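Local atomic coordinates of esterase (Uncultured bacterium, PDB entry 5EGN), a protein that probably hydrolyses the lactone ring of N-acyl homoserine lactone quorum-sensing signals, as an alpha/beta-hydrolase esterase. Residues V216-V219 with A220-Q223; N136-I139 with G140-G144; F175-H178 with V179-A183. The protein carries 2 engineered substitutions. All coordinates share one frame; numbering follows the deposited sequence.

Interaction 1. Residues V216-V219 with A220-Q223. Engineered in segment 216-219: Val216 (natural residue Ala).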
ATOM      1  N   VAL A 216     -17.028  12.823   8.597  1.00 26.47           N
ATOM      2  CA  VAL A 216     -16.974  11.561   9.332  1.00 26.28           C
ATOM      3  C   VAL A 216     -16.457  11.809  10.747  1.00 26.59           C
ATOM      4  O   VAL A 216     -17.020  11.312  11.727  1.00 26.93           O
ATOM      5  CB  VAL A 216     -16.055  10.542   8.625  1.00 28.04           C
ATOM      6  CG1 VAL A 216     -15.862   9.298   9.470  1.00 28.40           C
ATOM      7  CG2 VAL A 216     -16.626  10.176   7.268  1.00 30.75           C
ATOM      8  N   THR A 217     -15.364  12.566  10.830  1.00 26.61           N
ATOM      9  CA  THR A 217     -14.848  13.073  12.092  1.00 26.19           C
ATOM     10  C   THR A 217     -14.780  14.600  11.980  1.00 25.88           C
ATOM     11  O   THR A 217     -13.911  15.155  11.290  1.00 25.94           O
ATOM     12  CB  THR A 217     -13.468  12.460  12.439  1.00 25.86           C
ATOM     13  OG1 THR A 217     -13.668  11.254  13.185  1.00 26.48           O
ATOM     14  CG2 THR A 217     -12.629  13.408  13.285  1.00 27.87           C
ATOM     15  N   THR A 218     -15.728  15.274  12.628  1.00 26.11           N
ATOM     16  CA  THR A 218     -15.860  16.717  12.494  1.00 25.85           C
ATOM     17  C   THR A 218     -14.720  17.449  13.191  1.00 25.33           C
ATOM     18  O   THR A 218     -14.023  16.879  14.029  1.00 25.72           O
ATOM     19  CB  THR A 218     -17.207  17.217  13.052  1.00 25.83           C
ATOM     20  OG1 THR A 218     -17.255  17.042  14.473  1.00 29.02           O
ATOM     21  CG2 THR A 218     -18.377  16.473  12.413  1.00 25.30           C
ATOM     22  N   VAL A 219     -14.530  18.713  12.828  1.00 24.96           N
ATOM     23  CA  VAL A 219     -13.484  19.525  13.430  1.00 25.34           C
ATOM     24  C   VAL A 219     -13.720  19.622  14.933  1.00 24.74           C
ATOM     25  O   VAL A 219     -12.776  19.581  15.720  1.00 24.31           O
ATOM     26  CB  VAL A 219     -13.425  20.930  12.798  1.00 24.37           C
ATOM     27  CG1 VAL A 219     -12.473  21.832  13.569  1.00 24.74           C
ATOM     28  CG2 VAL A 219     -12.996  20.827  11.348  1.00 25.10           C
ATOM     29  N   ALA A 220     -14.987  19.717  15.320  1.00 24.44           N
ATOM     30  CA  ALA A 220     -15.363  19.755  16.728  1.00 25.08           C
ATOM     31  C   ALA A 220     -14.914  18.492  17.465  1.00 24.97           C
ATOM     32  O   ALA A 220     -14.453  18.562  18.608  1.00 24.70           O
ATOM     33  CB  ALA A 220     -16.868  19.942  16.864  1.00 24.32           C
ATOM     34  N   ASN A 221     -15.039  17.344  16.804  1.00 25.26           N
ATOM     35  CA  ASN A 221     -14.647  16.068  17.396  1.00 24.67           C
ATOM     36  C   ASN A 221     -13.155  16.012  17.727  1.00 24.44           C
ATOM     37  O   ASN A 221     -12.772  15.550  18.801  1.00 26.08           O
ATOM     38  CB  ASN A 221     -15.016  14.907  16.469  1.00 25.63           C
ATOM     39  CG  ASN A 221     -16.516  14.748  16.298  1.00 25.72           C
ATOM     40  OD1 ASN A 221     -17.008  14.560  15.186  1.00 25.55           O
ATOM     41  ND2 ASN A 221     -17.249  14.828  17.402  1.00 24.86           N
ATOM     42  N   ASN A 222     -12.316  16.477  16.807  1.00 24.59           N
ATOM     43  CA  ASN A 222     -10.880  16.550  17.067  1.00 25.08           C
ATOM     44  C   ASN A 222     -10.559  17.625  18.095  1.00 25.61           C
ATOM     45  O   ASN A 222      -9.620  17.488  18.878  1.00 29.36           O
ATOM     46  CB  ASN A 222     -10.099  16.824  15.783  1.00 25.49           C
ATOM     47  CG  ASN A 222     -10.334  15.776  14.721  1.00 25.24           C
ATOM     48  OD1 ASN A 222      -9.758  14.687  14.763  1.00 25.07           O
ATOM     49  ND2 ASN A 222     -11.171  16.105  13.749  1.00 25.69           N
ATOM     50  N   GLN A 223     -11.336  18.703  18.076  1.00 25.39           N
ATOM     51  CA  GLN A 223     -11.139  19.801  19.012  1.00 24.85           C
ATOM     52  C   GLN A 223     -11.358  19.333  20.440  1.00 25.54           C
ATOM     53  O   GLN A 223     -10.646  19.749  21.346  1.00 26.55           O
ATOM     54  CB  GLN A 223     -12.072  20.966  18.688  1.00 24.93           C
ATOM     55  CG  GLN A 223     -11.582  21.833  17.544  1.00 25.27           C
ATOM     56  CD  GLN A 223     -12.589  22.876  17.123  1.00 24.76           C
ATOM     57  OE1 GLN A 223     -13.763  22.803  17.482  1.00 25.01           O
ATOM     58  NE2 GLN A 223     -12.134  23.861  16.357  1.00 24.38           N
TER

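Interaction 2. Residues N136-I139 with G140-G144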
ATOM      1  N   ASN A 136     -30.359  -0.626   8.072  1.00 48.12           N
ATOM      2  CA  ASN A 136     -31.270  -0.795   6.947  1.00 48.15           C
ATOM      3  C   ASN A 136     -30.524  -1.172   5.673  1.00 45.69           C
ATOM      4  O   ASN A 136     -30.897  -2.113   4.975  1.00 42.19           O
ATOM      5  CB  ASN A 136     -32.081   0.487   6.740  1.00 48.53           C
ATOM      6  CG  ASN A 136     -32.907   0.461   5.471  1.00 46.12           C
ATOM      7  OD1 ASN A 136     -32.442   0.863   4.406  1.00 52.96           O
ATOM      8  ND2 ASN A 136     -34.148   0.001   5.583  1.00 44.75           N
ATOM      9  N   ASP A 137     -29.461  -0.432   5.383  1.00 46.59           N
ATOM     10  CA  ASP A 137     -28.628  -0.701   4.220  1.00 45.56           C
ATOM     11  C   ASP A 137     -27.176  -0.407   4.564  1.00 44.85           C
ATOM     12  O   ASP A 137     -26.742   0.737   4.536  1.00 44.48           O
ATOM     13  CB  ASP A 137     -29.081   0.136   3.023  1.00 45.01           C
ATOM     14  CG  ASP A 137     -28.490  -0.352   1.715  1.00 45.15           C
ATOM     15  OD1 ASP A 137     -27.638  -1.269   1.743  1.00 43.79           O
ATOM     16  OD2 ASP A 137     -28.871   0.187   0.656  1.00 52.07           O
ATOM     17  N   TYR A 138     -26.433  -1.455   4.894  1.00 44.15           N
ATOM     18  CA  TYR A 138     -25.058  -1.317   5.361  1.00 44.59           C
ATOM     19  C   TYR A 138     -24.144  -0.616   4.353  1.00 43.40           C
ATOM     20  O   TYR A 138     -23.568   0.435   4.649  1.00 44.56           O
ATOM     21  CB  TYR A 138     -24.486  -2.691   5.705  1.00 45.13           C
ATOM     22  CG  TYR A 138     -22.978  -2.724   5.809  1.00 46.16           C
ATOM     23  CD1 TYR A 138     -22.322  -2.140   6.884  1.00 46.00           C
ATOM     24  CD2 TYR A 138     -22.208  -3.351   4.836  1.00 45.79           C
ATOM     25  CE1 TYR A 138     -20.940  -2.175   6.985  1.00 45.07           C
ATOM     26  CE2 TYR A 138     -20.828  -3.387   4.925  1.00 46.81           C
ATOM     27  CZ  TYR A 138     -20.202  -2.800   6.002  1.00 49.65           C
ATOM     28  OH  TYR A 138     -18.831  -2.841   6.095  1.00 55.56           O
ATOM     29  N   ILE A 139     -24.015  -1.205   3.169  1.00 44.60           N
ATOM     30  CA  ILE A 139     -23.106  -0.711   2.139  1.00 43.58           C
ATOM     31  C   ILE A 139     -23.488   0.693   1.667  1.00 42.57           C
ATOM     32  O   ILE A 139     -22.623   1.553   1.466  1.00 45.07           O
ATOM     33  CB  ILE A 139     -23.074  -1.678   0.941  1.00 43.20           C
ATOM     34  CG1 ILE A 139     -22.462  -3.017   1.365  1.00 43.35           C
ATOM     35  CG2 ILE A 139     -22.290  -1.089  -0.220  1.00 41.98           C
ATOM     36  CD1 ILE A 139     -22.707  -4.147   0.393  1.00 43.67           C
ATOM     37  N   GLY A 140     -24.788   0.922   1.502  1.00 42.95           N
ATOM     38  CA  GLY A 140     -25.295   2.217   1.087  1.00 43.22           C
ATOM     39  C   GLY A 140     -24.992   3.297   2.108  1.00 42.02           C
ATOM     40  O   GLY A 140     -24.456   4.355   1.766  1.00 43.69           O
ATOM     41  N   ALA A 141     -25.330   3.024   3.366  1.00 43.20           N
ATOM     42  CA  ALA A 141     -25.045   3.949   4.456  1.00 43.06           C
ATOM     43  C   ALA A 141     -23.552   4.248   4.560  1.00 40.43           C
ATOM     44  O   ALA A 141     -23.159   5.403   4.738  1.00 39.69           O
ATOM     45  CB  ALA A 141     -25.563   3.394   5.774  1.00 43.85           C
ATOM     46  N   PHE A 142     -22.725   3.211   4.446  1.00 41.10           N
ATOM     47  CA  PHE A 142     -21.277   3.384   4.544  1.00 40.38           C
ATOM     48  C   PHE A 142     -20.750   4.251   3.404  1.00 39.32           C
ATOM     49  O   PHE A 142     -19.882   5.098   3.613  1.00 37.79           O
ATOM     50  CB  PHE A 142     -20.561   2.030   4.545  1.00 40.21           C
ATOM     51  CG  PHE A 142     -19.276   2.023   5.337  1.00 39.81           C
ATOM     52  CD1 PHE A 142     -19.139   1.219   6.460  1.00 41.20           C
ATOM     53  CD2 PHE A 142     -18.212   2.828   4.965  1.00 39.38           C
ATOM     54  CE1 PHE A 142     -17.960   1.217   7.187  1.00 40.35           C
ATOM     55  CE2 PHE A 142     -17.036   2.827   5.688  1.00 45.02           C
ATOM     56  CZ  PHE A 142     -16.909   2.024   6.800  1.00 39.98           C
ATOM     57  N   GLY A 143     -21.267   4.033   2.198  1.00 39.65           N
ATOM     58  CA  GLY A 143     -20.897   4.854   1.057  1.00 38.50           C
ATOM     59  C   GLY A 143     -21.249   6.311   1.298  1.00 38.27           C
ATOM     60  O   GLY A 143     -20.425   7.215   1.105  1.00 38.00           O
ATOM     61  N   GLY A 144     -22.485   6.531   1.738  1.00 38.11           N
ATOM     62  CA  GLY A 144     -22.944   7.859   2.097  1.00 37.81           C
ATOM     63  C   GLY A 144     -22.044   8.531   3.117  1.00 37.53           C
ATOM     64  O   GLY A 144     -21.773   9.727   3.023  1.00 37.75           O
TER

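Interaction 3. Residues F175-H178 with V179-A183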
ATOM      1  N   PHE A 175     -12.491  -6.823   4.972  1.00 28.16           N
ATOM      2  CA  PHE A 175     -13.359  -6.360   6.043  1.00 29.18           C
ATOM      3  C   PHE A 175     -14.716  -7.042   5.947  1.00 30.13           C
ATOM      4  O   PHE A 175     -15.611  -6.557   5.256  1.00 30.93           O
ATOM      5  CB  PHE A 175     -13.513  -4.839   5.976  1.00 29.41           C
ATOM      6  CG  PHE A 175     -14.320  -4.255   7.098  1.00 30.95           C
ATOM      7  CD1 PHE A 175     -13.811  -4.212   8.385  1.00 33.73           C
ATOM      8  CD2 PHE A 175     -15.576  -3.722   6.862  1.00 32.73           C
ATOM      9  CE1 PHE A 175     -14.546  -3.666   9.420  1.00 31.77           C
ATOM     10  CE2 PHE A 175     -16.316  -3.172   7.892  1.00 36.15           C
ATOM     11  CZ  PHE A 175     -15.800  -3.144   9.173  1.00 33.06           C
ATOM     12  N   PRO A 176     -14.870  -8.182   6.636  1.00 30.49           N
ATOM     13  CA  PRO A 176     -16.137  -8.915   6.602  1.00 31.84           C
ATOM     14  C   PRO A 176     -17.213  -8.222   7.426  1.00 33.86           C
ATOM     15  O   PRO A 176     -16.902  -7.385   8.271  1.00 34.12           O
ATOM     16  CB  PRO A 176     -15.772 -10.273   7.200  1.00 31.60           C
ATOM     17  CG  PRO A 176     -14.638  -9.986   8.101  1.00 30.68           C
ATOM     18  CD  PRO A 176     -13.868  -8.848   7.485  1.00 30.19           C
ATOM     19  N   LYS A 177     -18.467  -8.575   7.176  1.00 35.66           N
ATOM     20  CA  LYS A 177     -19.603  -7.896   7.788  1.00 37.69           C
ATOM     21  C   LYS A 177     -19.704  -8.143   9.292  1.00 38.63           C
ATOM     22  O   LYS A 177     -20.124  -7.265  10.055  1.00 46.23           O
ATOM     23  CB  LYS A 177     -20.893  -8.336   7.100  1.00 39.89           C
ATOM     24  CG  LYS A 177     -22.101  -7.517   7.477  1.00 43.06           C
ATOM     25  CD  LYS A 177     -21.836  -6.031   7.350  1.00 45.28           C
ATOM     26  CE  LYS A 177     -22.668  -5.285   8.375  1.00 52.81           C
ATOM     27  NZ  LYS A 177     -24.114  -5.646   8.298  1.00 54.81           N
ATOM     28  N   HIS A 178     -19.311  -9.340   9.711  1.00 37.88           N
ATOM     29  CA  HIS A 178     -19.423  -9.728  11.111  1.00 37.97           C
ATOM     30  C   HIS A 178     -18.465  -8.935  11.994  1.00 37.93           C
ATOM     31  O   HIS A 178     -18.710  -8.764  13.185  1.00 41.49           O
ATOM     32  CB  HIS A 178     -19.171 -11.228  11.277  1.00 36.24           C
ATOM     33  CG  HIS A 178     -17.721 -11.606  11.277  1.00 35.05           C
ATOM     34  ND1 HIS A 178     -17.043 -11.958  10.130  1.00 36.27           N
ATOM     35  CD2 HIS A 178     -16.827 -11.703  12.288  1.00 35.43           C
ATOM     36  CE1 HIS A 178     -15.790 -12.246  10.435  1.00 37.02           C
ATOM     37  NE2 HIS A 178     -15.632 -12.099  11.737  1.00 35.93           N
ATOM     38  N   VAL A 179     -17.370  -8.459  11.410  1.00 36.70           N
ATOM     39  CA  VAL A 179     -16.436  -7.617  12.145  1.00 37.17           C
ATOM     40  C   VAL A 179     -17.073  -6.258  12.408  1.00 38.18           C
ATOM     41  O   VAL A 179     -16.965  -5.715  13.511  1.00 44.99           O
ATOM     42  CB  VAL A 179     -15.108  -7.440  11.391  1.00 34.30           C
ATOM     43  CG1 VAL A 179     -14.249  -6.377  12.057  1.00 33.40           C
ATOM     44  CG2 VAL A 179     -14.365  -8.758  11.340  1.00 33.05           C
ATOM     45  N   PHE A 180     -17.747  -5.716  11.399  1.00 37.89           N
ATOM     46  CA  PHE A 180     -18.484  -4.470  11.572  1.00 38.73           C
ATOM     47  C   PHE A 180     -19.541  -4.646  12.655  1.00 39.88           C
ATOM     48  O   PHE A 180     -19.594  -3.867  13.606  1.00 40.36           O
ATOM     49  CB  PHE A 180     -19.135  -4.024  10.260  1.00 39.82           C
ATOM     50  CG  PHE A 180     -19.952  -2.765  10.385  1.00 40.54           C
ATOM     51  CD1 PHE A 180     -21.332  -2.824  10.506  1.00 41.09           C
ATOM     52  CD2 PHE A 180     -19.336  -1.523  10.397  1.00 39.05           C
ATOM     53  CE1 PHE A 180     -22.080  -1.670  10.625  1.00 40.22           C
ATOM     54  CE2 PHE A 180     -20.081  -0.367  10.514  1.00 39.28           C
ATOM     55  CZ  PHE A 180     -21.454  -0.442  10.629  1.00 40.01           C
ATOM     56  N   ASP A 181     -20.365  -5.682  12.518  1.00 39.74           N
ATOM     57  CA  ASP A 181     -21.430  -5.947  13.484  1.00 40.16           C
ATOM     58  C   ASP A 181     -20.899  -6.106  14.912  1.00 39.97           C
ATOM     59  O   ASP A 181     -21.456  -5.543  15.857  1.00 40.51           O
ATOM     60  CB  ASP A 181     -22.211  -7.192  13.073  1.00 40.19           C
ATOM     61  CG  ASP A 181     -23.012  -6.981  11.801  1.00 42.02           C
ATOM     62  OD1 ASP A 181     -23.408  -5.828  11.534  1.00 41.95           O
ATOM     63  OD2 ASP A 181     -23.248  -7.968  11.073  1.00 42.87           O
ATOM     64  N   ALA A 182     -19.816  -6.862  15.060  1.00 40.01           N
ATOM     65  CA  ALA A 182     -19.227  -7.118  16.370  1.00 39.34           C
ATOM     66  C   ALA A 182     -18.639  -5.852  16.982  1.00 39.43           C
ATOM     67  O   ALA A 182     -18.804  -5.598  18.176  1.00 41.28           O
ATOM     68  CB  ALA A 182     -18.164  -8.195  16.268  1.00 38.55           C
ATOM     69  N   ALA A 183     -17.949  -5.064  16.164  1.00 39.45           N
ATOM     70  CA  ALA A 183     -17.359  -3.812  16.627  1.00 40.15           C
ATOM     71  C   ALA A 183     -18.439  -2.825  17.062  1.00 41.75           C
ATOM     72  O   ALA A 183     -18.288  -2.136  18.070  1.00 50.68           O
ATOM     73  CB  ALA A 183     -16.489  -3.199  15.540  1.00 38.73           C
TER

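Interaction 1. Residues V216-V219 with A220-Q223
Thr218 and Asn221 form a capping box at the start of helix 219-228, where the loop after strand 206-211 turns into the helix. The evidence is two reciprocal bonds. Asn221 N donates to Thr218 OG1 at 3.2 Å, and Thr218 N donates back to Asn221 OD1 at 2.9 Å. With chi1 at 67°, Thr218 OG1 sits between its own backbone N and carbonyl carbon, which turns it toward the first helical turn; there it also donates to Asn221 OD1, 2.6 Å away. That amide oxygen is gripped twice: the backbone N lies 18° from the carbonyl plane, whereas the hydroxyl comes from well above it. Behind the box, Gln223 N bonds to Val219 O at 2.9 Å, and Val219 CG1 rests 3.7 Å from Gln223 CD; both side chains lean on strand 233-237. On the buried side, Thr217 CG2 lies 3.6 Å from Asn222 CG, the side chains crossing at about a right angle. Asn222 OD1 accepts from Ser118 N, which ties the helix to the chain just after strand 110-116. Such a capped start opens the helix of the beta-alpha-beta crossover between strands 206-211 and 233-237, as in the alpha/beta hydrolase fold.

Interaction 2. Residues N136-I139 with G140-G144
Tyr138 and Phe142, one turn apart on helix 138-146, carry the packed side of this contact. Their side chains lie alongside each other and point the same way, with Tyr138 CE1 3.9 Å from Phe142 CD1. The ring centroids are 5.9 Å apart and the planes meet at 71°, an oblique arrangement. The first torsion of Tyr138 (chi1 163°) sets CG anti to the backbone N; its CB leads off from the following turn, but the ring bends back along the helix and brings CE1 up to the phenylalanine. Phe169 holds both residues from outside: it stacks on the Phe142 ring and also touches Tyr138, so the pair is part of a larger aromatic cluster. Ala141 adds to this side by packing against Ala133 and Phe134 of the preceding helix 128-136.

The loose side is that of Asp137 and Gly140, with Ile139 at its margin, exposed although its side chain also touches Phe169. Asp137 holds the N-cap position, yet its OD1 stays 3.6 Å from Gly140 N, so the carboxylate makes no close capping bond. Ile139 lies beside the Gly140 backbone, with CG2 3.6 Å from Gly140 N. The main chain runs through both sides: Ala141 N, Phe142 N and Gly143 N donate to Asp137 O, Tyr138 O and Ile139 O respectively, each at 2.9 Å. Asp137 also leaves helical backbone angles (phi -144°), which marks the break between helices 128-136 and 138-146. A helix with an aromatic inner face and a sparse outer one fits its place among the helices inserted between strands 110-116 and 206-211, where alpha/beta hydrolases commonly carry their cap.

Interaction 3. Residues F175-H178 with V179-A183
Val179, in the first turn of helix 177-185, wedges its branches between three side chains just before it. Its CB sits 3.6 Å from Pro176 O. CG1, opposite the backbone N (chi1 170°), reaches Phe175 CE1 at 3.8 Å. The other branch, CG2, meets Pro176 CG at 3.5 Å and lies over one face of the His178 ring, a CH-pi contact with the methyl 3.9 Å from the centroid and 23° off the normal. The ring of Phe175 extends further, placing CZ 3.6 Å from Phe180 CB. His178 is anchored where NE2 bonds to Lys61 O. With an alanine in place of His178, Val179 CG2 would probably lose the ring face it packs on and the Lys61 carbonyl its bond from NE2. On another flank the bent Lys177 chain brings CE to 3.5 Å from Phe180 CD1, and NZ forms a salt bridge with Asp181 OD1 at 3.3 Å, its hydrogen bond weak; the same lysine also pairs with the Tyr138 ring (cation-pi). The chemistry is thus divided: apolar branches and a ring face hold the start of the helix, and a salt bridge, probably of modest strength, joins its first turn to the next.

Interactions 2 and 3 pack into one cluster, although each is local along the chain: their centres are 14 Å apart and their side chains touch. Tyr138 is the joint: CD1 packs 3.5 Å from Lys177 CE, the lysine makes a cation-pi contact with the ring, and CE1 lies 3.6 Å from Phe180 CG. Phe175 packs against the same tyrosine and also meets Phe28 edge-to-face, which links these cap-like helices to the loops of the hydrolase core. Interaction 1 stands apart in that core, its centre about 21 Å from the centre of interaction 2 and 24 Å from that of interaction 3. Its Thr217 side chain comes near, without touching, a GxSxG sequence that is probably the nucleophile elbow.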